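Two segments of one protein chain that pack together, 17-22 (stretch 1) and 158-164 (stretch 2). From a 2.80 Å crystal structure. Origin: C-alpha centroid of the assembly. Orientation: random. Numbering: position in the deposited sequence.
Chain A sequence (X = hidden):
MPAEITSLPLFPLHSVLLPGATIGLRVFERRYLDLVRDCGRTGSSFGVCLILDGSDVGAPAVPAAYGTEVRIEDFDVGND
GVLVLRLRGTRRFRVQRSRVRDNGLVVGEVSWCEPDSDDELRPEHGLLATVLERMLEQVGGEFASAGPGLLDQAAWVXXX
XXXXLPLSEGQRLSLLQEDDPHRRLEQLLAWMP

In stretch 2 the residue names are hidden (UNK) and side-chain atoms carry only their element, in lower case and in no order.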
# COMPACT_ATOMS: atom_id res chain seq x y z
N LEU A 17 -1.60 -0.32 -2.96
CA LEU A 17 -1.56 -1.29 -1.87
C LEU A 17 -1.98 -0.58 -0.59
O LEU A 17 -1.29 0.34 -0.13
CB LEU A 17 -0.17 -1.90 -1.73
CG LEU A 17 -0.04 -2.90 -0.58
CD1 LEU A 17 -1.04 -4.04 -0.75
CD2 LEU A 17 1.38 -3.44 -0.50
N LEU A 18 -3.10 -0.99 -0.03
CA LEU A 18 -3.55 -0.37 1.21
C LEU A 18 -2.79 -0.96 2.39
O LEU A 18 -2.33 -2.11 2.34
CB LEU A 18 -5.04 -0.58 1.39
CG LEU A 18 -5.92 -0.15 0.21
CD1 LEU A 18 -7.38 -0.46 0.49
CD2 LEU A 18 -5.73 1.32 -0.09
N PRO A 19 -2.61 -0.19 3.46
CA PRO A 19 -1.92 -0.71 4.64
C PRO A 19 -2.65 -1.91 5.23
O PRO A 19 -3.88 -1.93 5.31
CB PRO A 19 -1.91 0.47 5.61
CG PRO A 19 -2.01 1.67 4.73
CD PRO A 19 -2.89 1.25 3.59
N GLY A 20 -1.88 -2.92 5.62
CA GLY A 20 -2.45 -4.12 6.20
C GLY A 20 -2.94 -5.12 5.17
O GLY A 20 -3.00 -6.32 5.43
N ALA A 21 -3.30 -4.62 3.99
CA ALA A 21 -3.76 -5.49 2.92
C ALA A 21 -2.60 -6.29 2.34
O ALA A 21 -1.43 -5.95 2.50
CB ALA A 21 -4.44 -4.68 1.82
N THR A 22 -2.95 -7.38 1.65
CA THR A 22 -1.96 -8.31 1.12
C THR A 22 -2.14 -8.48 -0.38
O THR A 22 -3.25 -8.44 -0.90
CB THR A 22 -2.08 -9.69 1.78
OG1 THR A 22 -3.20 -10.38 1.22
CG2 THR A 22 -2.28 -9.55 3.27
N UNK A 158 -11.25 1.76 8.25
CA UNK A 158 -11.09 2.53 7.03
C UNK A 158 -10.30 1.79 5.97
O UNK A 158 -10.71 1.72 4.81
N UNK A 159 -9.15 1.22 6.36
CA UNK A 159 -8.35 0.46 5.41
C UNK A 159 -9.05 -0.82 4.95
O UNK A 159 -8.74 -1.32 3.87
c UNK A 159 -5.79 2.38 5.38
c UNK A 159 -5.71 3.86 3.51
c UNK A 159 -6.08 1.29 6.28
c UNK A 159 -5.37 1.54 7.42
n UNK A 159 -4.66 2.70 7.29
c UNK A 159 -4.40 4.40 5.46
c UNK A 159 -6.99 0.11 6.01
c UNK A 159 -4.89 3.24 6.05
c UNK A 159 -6.19 2.70 4.08
c UNK A 159 -4.82 4.69 4.19
N UNK A 160 -9.98 -1.35 5.74
CA UNK A 160 -10.61 -2.62 5.39
C UNK A 160 -11.78 -2.41 4.43
O UNK A 160 -11.91 -3.13 3.44
c UNK A 160 -6.89 -3.89 6.04
n UNK A 160 -5.61 -3.63 6.28
n UNK A 160 -7.43 -3.51 4.89
c UNK A 160 -9.04 -4.83 6.78
n UNK A 160 -7.63 -4.52 6.95
c UNK A 160 -11.07 -3.35 6.65
c UNK A 160 -9.93 -3.85 7.52
N UNK A 161 -12.65 -1.44 4.73
CA UNK A 161 -13.74 -1.13 3.82
C UNK A 161 -13.22 -0.70 2.46
O UNK A 161 -13.76 -1.09 1.42
c UNK A 161 -15.71 -0.50 5.41
c UNK A 161 -14.64 -0.05 4.42
c UNK A 161 -16.55 -1.60 4.80
c UNK A 161 -16.57 0.69 5.81
N UNK A 162 -12.15 0.11 2.45
CA UNK A 162 -11.54 0.53 1.20
C UNK A 162 -11.09 -0.66 0.36
O UNK A 162 -11.17 -0.61 -0.87
c UNK A 162 -10.35 1.45 1.49
N UNK A 163 -10.64 -1.73 1.01
CA UNK A 163 -10.19 -2.91 0.28
C UNK A 163 -11.37 -3.72 -0.27
O UNK A 163 -11.33 -4.16 -1.42
c UNK A 163 -9.33 -3.78 1.20
c UNK A 163 -7.84 -5.79 1.47
o UNK A 163 -7.40 -6.89 1.08
c UNK A 163 -8.66 -4.96 0.51
o UNK A 163 -7.65 -5.36 2.63
N UNK A 164 -12.42 -3.89 0.53
CA UNK A 164 -13.52 -4.77 0.13
C UNK A 164 -14.48 -4.08 -0.84
O UNK A 164 -14.97 -4.71 -1.78
c UNK A 164 -14.28 -5.25 1.37
c UNK A 164 -13.96 -6.65 1.89
c UNK A 164 -14.60 -6.86 3.25
c UNK A 164 -12.46 -6.88 1.97

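Position 158 has backbone atoms and nothing more, so it is glycine, G158. It lies out of reach of stretch 1, but its carbonyl O accepts the helical hydrogen bond from N of position 162 at 3.2 Å.

Position 159 carries ten side-chain atoms: one carbon, then fused five- and six-membered rings holding eight carbons and one nitrogen. Its CA-to-CB bond points toward stretch 1, and P19 lies over one face of the rings. That is an indole, and the residue is W159. P19 CD sits 3.5 Å from the centroid of the six-membered ring, only 10° off the normal, a CH-pi contact, while P19 CG comes within 3.5 Å of W159 CE2.

At position 160 three carbons lead to a nitrogen, then to a carbon bearing two more nitrogens. The CA-to-CB bond points away from stretch 1, yet the chain bends back with chi1 and chi2 both m, and a terminal nitrogen lies 2.6 Å from P19 O. The group is a guanidinium, hence R160. R160 NH1 donates a hydrogen bond to P19 O, with the acceptor near the plane of the group, as a guanidinium N-H requires.

Position 161 has four carbons, forked at the second, and they point away and touch nothing on stretch 1. This is leucine, L161.

Position 162 has a single side-chain carbon. This CB lies 3.7 Å from L18 CD1, and the residue is A162.

Position 163 has three carbons, the third carrying two oxygens, and an oxygen at its end lies 3.4 Å from A21 CB. L18 CD1 packs 3.5 Å from the backbone N of this position. With one carbon more than aspartate, and no nitrogen, it is E163. Chi1 and chi2 are both t, an extended chain that brings OE1 to A21. Within the helix, E163 OE1 forms a salt bridge with R160 NH2 at 2.9 Å.

Position 164 again shows four carbons forked at the second, exposed and out of reach: L164.

The contact sets a type II turn, L18 to A21, against one helix. A21 N bonds to L18 O at 3.2 Å, closing the turn and leaving P19 O for R160. L18 packs along the helix, P19 covers the indole, and the arginine reaches the turn. At G20, phi/psi of 82/-26 alone calls for glycine; an ideal CB would also lie 2.2 Å from R160 NH1, a clash. Shape thus comes from apolar packing, and one charged hydrogen bond reads the turn's backbone.

Stretch 2 158-164: GWRLAEL
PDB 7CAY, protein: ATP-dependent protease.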